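Local structure of protein (soluble lytic transglycosylase SLT70) (Escherichia coli, 1QSA) at residues A[406-411]-A[417-422]; A[402-407]-A[432-437]. The protein cleaves the glycosidic bonds between N-acetylmuramic acid and N-acetylglucosamine in peptidoglycan, leaving a 1,6-anhydro bond in the N-acetylmuramic acid residue. One frame throughout, in Å; residues are numbered along the deposited sequence.

Interaction 1: A[406-411]-A[417-422]; sequences NLVKSK and AQLARY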
loop_
_atom_site.group_PDB
_atom_site.type_symbol
_atom_site.label_atom_id
_atom_site.label_comp_id
_atom_site.label_asym_id
_atom_site.label_seq_id
_atom_site.Cartn_x
_atom_site.Cartn_y
_atom_site.Cartn_z
ATOM N N ASN A 406 -2.046 13.500 13.591
ATOM C CA ASN A 406 -1.218 14.229 14.557
ATOM C C ASN A 406 -1.688 13.979 15.978
ATOM O O ASN A 406 -0.880 13.854 16.888
ATOM C CB ASN A 406 -1.292 15.740 14.311
ATOM C CG ASN A 406 -0.482 16.182 13.129
ATOM O OD1 ASN A 406 0.316 15.420 12.589
ATOM N ND2 ASN A 406 -0.656 17.443 12.734
ATOM N N LEU A 407 -3.002 13.933 16.162
ATOM C CA LEU A 407 -3.580 13.724 17.478
ATOM C C LEU A 407 -3.272 12.341 18.084
ATOM O O LEU A 407 -2.937 12.239 19.268
ATOM C CB LEU A 407 -5.092 13.984 17.398
ATOM C CG LEU A 407 -5.900 14.307 18.654
ATOM C CD1 LEU A 407 -5.198 15.356 19.502
ATOM C CD2 LEU A 407 -7.276 14.801 18.222
ATOM N N VAL A 408 -3.277 11.294 17.264
ATOM C CA VAL A 408 -3.020 9.941 17.767
ATOM C C VAL A 408 -1.538 9.563 17.820
ATOM O O VAL A 408 -1.147 8.650 18.543
ATOM C CB VAL A 408 -3.800 8.870 16.949
ATOM C CG1 VAL A 408 -5.276 9.195 16.954
ATOM C CG2 VAL A 408 -3.292 8.803 15.515
ATOM N N LYS A 409 -0.711 10.306 17.098
ATOM C CA LYS A 409 0.720 10.028 17.032
ATOM C C LYS A 409 1.464 10.262 18.351
ATOM O O LYS A 409 1.224 11.251 19.049
ATOM C CB LYS A 409 1.343 10.880 15.920
ATOM C CG LYS A 409 2.776 10.534 15.545
ATOM C CD LYS A 409 3.229 11.402 14.385
ATOM C CE LYS A 409 3.235 12.882 14.772
ATOM N NZ LYS A 409 3.160 13.802 13.598
ATOM N N SER A 410 2.335 9.319 18.700
ATOM C CA SER A 410 3.154 9.417 19.911
ATOM C C SER A 410 2.378 9.418 21.229
ATOM O O SER A 410 2.882 9.884 22.247
ATOM C CB SER A 410 4.031 10.673 19.836
ATOM O OG SER A 410 4.676 10.759 18.574
ATOM N N LYS A 411 1.148 8.920 21.210
ATOM C CA LYS A 411 0.335 8.870 22.420
ATOM C C LYS A 411 0.437 7.473 22.999
ATOM O O LYS A 411 0.894 6.551 22.315
ATOM C CB LYS A 411 -1.133 9.192 22.108
ATOM C CG LYS A 411 -1.363 10.541 21.449
ATOM C CD LYS A 411 -0.805 11.689 22.277
ATOM C CE LYS A 411 -1.065 13.025 21.592
ATOM N NZ LYS A 411 -0.383 13.119 20.272
ATOM N N ALA A 417 -6.538 4.284 22.473
ATOM C CA ALA A 417 -7.783 3.519 22.591
ATOM C C ALA A 417 -8.943 4.452 22.965
ATOM O O ALA A 417 -10.068 4.286 22.490
ATOM C CB ALA A 417 -7.625 2.388 23.635
ATOM N N GLN A 418 -8.667 5.438 23.823
ATOM C CA GLN A 418 -9.697 6.409 24.195
ATOM C C GLN A 418 -10.084 7.209 22.959
ATOM O O GLN A 418 -11.259 7.447 22.731
ATOM C CB GLN A 418 -9.195 7.380 25.256
ATOM C CG GLN A 418 -9.018 6.785 26.637
ATOM C CD GLN A 418 -8.495 7.822 27.607
ATOM O OE1 GLN A 418 -7.450 8.435 27.377
ATOM N NE2 GLN A 418 -9.221 8.032 28.693
ATOM N N LEU A 419 -9.086 7.641 22.184
ATOM C CA LEU A 419 -9.342 8.404 20.964
ATOM C C LEU A 419 -10.133 7.551 19.952
ATOM O O LEU A 419 -11.075 8.032 19.317
ATOM C CB LEU A 419 -8.021 8.923 20.362
ATOM C CG LEU A 419 -7.363 10.102 21.112
ATOM C CD1 LEU A 419 -5.972 10.393 20.564
ATOM C CD2 LEU A 419 -8.257 11.343 20.994
ATOM N N ALA A 420 -9.771 6.277 19.827
ATOM C CA ALA A 420 -10.488 5.375 18.922
ATOM C C ALA A 420 -11.965 5.292 19.344
ATOM O O ALA A 420 -12.867 5.455 18.521
ATOM C CB ALA A 420 -9.852 3.975 18.942
ATOM N N ARG A 421 -12.202 5.127 20.647
ATOM C CA ARG A 421 -13.573 5.016 21.159
ATOM C C ARG A 421 -14.340 6.331 21.047
ATOM O O ARG A 421 -15.536 6.324 20.792
ATOM C CB ARG A 421 -13.567 4.522 22.607
ATOM C CG ARG A 421 -14.957 4.224 23.156
ATOM C CD ARG A 421 -15.606 3.067 22.411
ATOM N NE ARG A 421 -17.038 2.957 22.697
ATOM C CZ ARG A 421 -17.763 1.866 22.470
ATOM N NH1 ARG A 421 -17.198 0.780 21.954
ATOM N NH2 ARG A 421 -19.061 1.865 22.757
ATOM N N TYR A 422 -13.643 7.451 21.228
ATOM C CA TYR A 422 -14.263 8.775 21.111
ATOM C C TYR A 422 -14.759 8.953 19.663
ATOM O O TYR A 422 -15.887 9.368 19.426
ATOM C CB TYR A 422 -13.249 9.865 21.453
ATOM C CG TYR A 422 -13.836 11.250 21.457
ATOM C CD1 TYR A 422 -14.466 11.752 22.591
ATOM C CD2 TYR A 422 -13.751 12.067 20.331
ATOM C CE1 TYR A 422 -15.000 13.043 22.605
ATOM C CE2 TYR A 422 -14.284 13.366 20.333
ATOM C CZ TYR A 422 -14.906 13.838 21.475
ATOM O OH TYR A 422 -15.444 15.109 21.494
#

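Interaction 2: A[402-407]-A[432-437]; sequences SEWANL and SVQATI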
loop_
_atom_site.group_PDB
_atom_site.type_symbol
_atom_site.label_atom_id
_atom_site.label_comp_id
_atom_site.label_asym_id
_atom_site.label_seq_id
_atom_site.Cartn_x
_atom_site.Cartn_y
_atom_site.Cartn_z
ATOM N N SER A 402 -5.597 13.871 8.321
ATOM C CA SER A 402 -4.298 14.480 8.611
ATOM C C SER A 402 -4.252 15.050 10.023
ATOM O O SER A 402 -3.232 14.946 10.709
ATOM C CB SER A 402 -3.980 15.566 7.589
ATOM O OG SER A 402 -3.946 14.991 6.297
ATOM N N GLU A 403 -5.335 15.708 10.437
ATOM C CA GLU A 403 -5.399 16.246 11.797
ATOM C C GLU A 403 -5.405 15.107 12.814
ATOM O O GLU A 403 -4.697 15.159 13.817
ATOM C CB GLU A 403 -6.662 17.081 11.999
ATOM C CG GLU A 403 -6.672 18.396 11.251
ATOM C CD GLU A 403 -6.098 19.582 12.028
ATOM O OE1 GLU A 403 -5.421 19.414 13.073
ATOM O OE2 GLU A 403 -6.322 20.712 11.551
ATOM N N TRP A 404 -6.219 14.084 12.551
ATOM C CA TRP A 404 -6.335 12.941 13.452
ATOM C C TRP A 404 -4.986 12.241 13.599
ATOM O O TRP A 404 -4.620 11.803 14.698
ATOM C CB TRP A 404 -7.391 11.965 12.924
ATOM C CG TRP A 404 -7.817 10.899 13.894
ATOM C CD1 TRP A 404 -7.624 9.553 13.768
ATOM C CD2 TRP A 404 -8.611 11.080 15.080
ATOM N NE1 TRP A 404 -8.259 8.881 14.795
ATOM C CE2 TRP A 404 -8.871 9.792 15.614
ATOM C CE3 TRP A 404 -9.139 12.202 15.732
ATOM C CZ2 TRP A 404 -9.640 9.597 16.771
ATOM C CZ3 TRP A 404 -9.905 12.010 16.882
ATOM C CH2 TRP A 404 -10.147 10.716 17.389
ATOM N N ALA A 405 -4.241 12.172 12.498
ATOM C CA ALA A 405 -2.937 11.518 12.489
ATOM C C ALA A 405 -2.013 12.170 13.512
ATOM O O ALA A 405 -1.294 11.478 14.225
ATOM C CB ALA A 405 -2.320 11.574 11.094
ATOM N N ASN A 406 -2.046 13.500 13.591
ATOM C CA ASN A 406 -1.218 14.229 14.557
ATOM C C ASN A 406 -1.688 13.979 15.978
ATOM O O ASN A 406 -0.880 13.854 16.888
ATOM C CB ASN A 406 -1.292 15.740 14.311
ATOM C CG ASN A 406 -0.482 16.182 13.129
ATOM O OD1 ASN A 406 0.316 15.420 12.589
ATOM N ND2 ASN A 406 -0.656 17.443 12.734
ATOM N N LEU A 407 -3.002 13.933 16.162
ATOM C CA LEU A 407 -3.580 13.724 17.478
ATOM C C LEU A 407 -3.272 12.341 18.084
ATOM O O LEU A 407 -2.937 12.239 19.268
ATOM C CB LEU A 407 -5.092 13.984 17.398
ATOM C CG LEU A 407 -5.900 14.307 18.654
ATOM C CD1 LEU A 407 -5.198 15.356 19.502
ATOM C CD2 LEU A 407 -7.276 14.801 18.222
ATOM N N SER A 432 -12.021 6.114 13.771
ATOM C CA SER A 432 -11.979 5.018 14.734
ATOM C C SER A 432 -10.991 3.961 14.230
ATOM O O SER A 432 -10.091 3.554 14.962
ATOM C CB SER A 432 -13.380 4.406 14.902
ATOM O OG SER A 432 -13.368 3.262 15.747
ATOM N N VAL A 433 -11.120 3.565 12.963
ATOM C CA VAL A 433 -10.204 2.550 12.406
ATOM C C VAL A 433 -8.760 3.079 12.396
ATOM O O VAL A 433 -7.812 2.386 12.790
ATOM C CB VAL A 433 -10.622 2.114 10.959
ATOM C CG1 VAL A 433 -9.552 1.195 10.357
ATOM C CG2 VAL A 433 -11.972 1.368 10.980
ATOM N N GLN A 434 -8.599 4.345 12.021
ATOM C CA GLN A 434 -7.275 4.956 11.960
ATOM C C GLN A 434 -6.554 4.935 13.309
ATOM O O GLN A 434 -5.345 4.686 13.373
ATOM C CB GLN A 434 -7.407 6.384 11.417
ATOM C CG GLN A 434 -6.083 7.078 11.113
ATOM C CD GLN A 434 -6.262 8.526 10.687
ATOM O OE1 GLN A 434 -7.341 8.937 10.271
ATOM N NE2 GLN A 434 -5.186 9.302 10.770
ATOM N N ALA A 435 -7.297 5.185 14.385
ATOM C CA ALA A 435 -6.721 5.178 15.725
ATOM C C ALA A 435 -6.338 3.754 16.136
ATOM O O ALA A 435 -5.314 3.560 16.798
ATOM C CB ALA A 435 -7.691 5.777 16.726
ATOM N N THR A 436 -7.135 2.751 15.757
ATOM C CA THR A 436 -6.760 1.382 16.127
ATOM C C THR A 436 -5.464 0.980 15.423
ATOM O O THR A 436 -4.652 0.254 15.985
ATOM C CB THR A 436 -7.868 0.326 15.830
ATOM O OG1 THR A 436 -8.093 0.217 14.417
ATOM C CG2 THR A 436 -9.171 0.695 16.529
ATOM N N ILE A 437 -5.255 1.493 14.213
ATOM C CA ILE A 437 -4.043 1.174 13.468
ATOM C C ILE A 437 -2.839 1.867 14.108
ATOM O O ILE A 437 -1.809 1.236 14.336
ATOM C CB ILE A 437 -4.180 1.547 11.982
ATOM C CG1 ILE A 437 -5.213 0.633 11.335
ATOM C CG2 ILE A 437 -2.834 1.427 11.257
ATOM C CD1 ILE A 437 -5.647 1.069 9.938
#

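Interaction 1: A[406-411]-A[417-422]
The flat group of L407 that meets L419 is its peptide carbonyl, and it is approached from both faces. Over one face stands methyl CD1 of L419, 3.8 Å from L407 O. On the opposite face lies the ammonium of K411, with NZ 2.9 Å from L407 O and 52° out of the carbonyl plane, so this hydrogen bond does not use a lone-pair direction. The methyl reaches the carbonyl because the side chain of L419 runs straight out to it: CG lies anti to the carbonyl carbon and CD1 lies anti to CA (chi2 171°). The same methyl touches V408, 3.9 Å from CG1, the two side chains meeting at a slant, and it lies more loosely against L407 CG at 4.4 Å. One leucine methyl of helix 413-425 thus fills the angle between two successive residues near the end of helix 397-408, joining consecutive helices of the L domain beside the turn between them. The chain leaves the first helix at K409 and makes a type II beta turn from V408 to K411. K411 curls back over this turn and gives NZ a second acceptor, K409 O at 2.8 Å, with a C=O...N angle of 155°. R421 forms salt bridges to E446 and E447, while L419 also rests on M385 and T380. The touching residues are all buried; 131 Å² is buried between the segments, chiefly by L419, with no polar bond from one to the other. The chemistry is therefore divided: the lysine ammonium binds one carbonyl oxygen of the last helical turn, L407 O, and one of the turn that follows, K409 O, probably offsetting their partial negative charge, whereas L419 supplies only van der Waals contact to the other face.

Interaction 2: A[402-407]-A[432-437]
W404 and Q434 join two alpha-helices of the superhelical L domain, 397-408 and 429-438, whose 402-407 and 432-437 segments run in roughly the same direction, with a signed crossing angle of -35° and axes 10.3 Å apart. Such co-directional packing of alternate helices, with 413-425 between them in the chain, is consistent with the membership of this domain in the TPR clan. Both side chains leave their backbones in the same way, CG anti to the backbone N (chi1 -172° for Q434), and they slide past each other in opposite directions. Q434 stays extended beyond CG, so that its amide passes the indole edge instead of lying over a face. Its CD is 3.5 Å from W404 CD1, its CG lies in the ring plane at that edge, and the amide and ring planes are 71° apart. Further round the same edge, A435 CB sits 3.7 Å from W404 NE1. That indole nitrogen has a weak hydrogen bond to L431 O, in the turn of helix just before the segment. M385, L419 and A423 also pack on the tryptophan. The amide end of Q434 is fixed by a partner in the preceding turn of the first helix, since NE2 donates to R401 O. Replacing Q434 by an alanine would probably leave R401 O without this cross-helix donor and open a gap beside W404 CD1. The bond to R401 O probably explains why two donors, Q434 NE2 and A405 N, come within 3.5 Å of each other without being bonded. Beside them the amide nitrogen meets a methyl, Q434 NE2 lying 3.7 Å from A405 CB.

Overall arrangement
Interactions 1 and 2 lie side by side, their centres about 6 Å apart, and both start from helix 397-408, sharing N406 and L407. Along the chain come helix 397-408, then 413-425, then 429-438: interaction 1 joins the first two, interaction 2 the first and third. The second and third also meet directly, A420 CA lying 3.6 Å from A435 CB, while W404 CZ2 of interaction 2 comes within 3.3 Å of L419 O of interaction 1. Three consecutive helices of the L domain are thus packed against one another. The third carries V433, which touches A480 and W481 of the transglycosylase domain, so this bundle adjoins the catalytic domain although both contacts lie away from the predicted active-site residue.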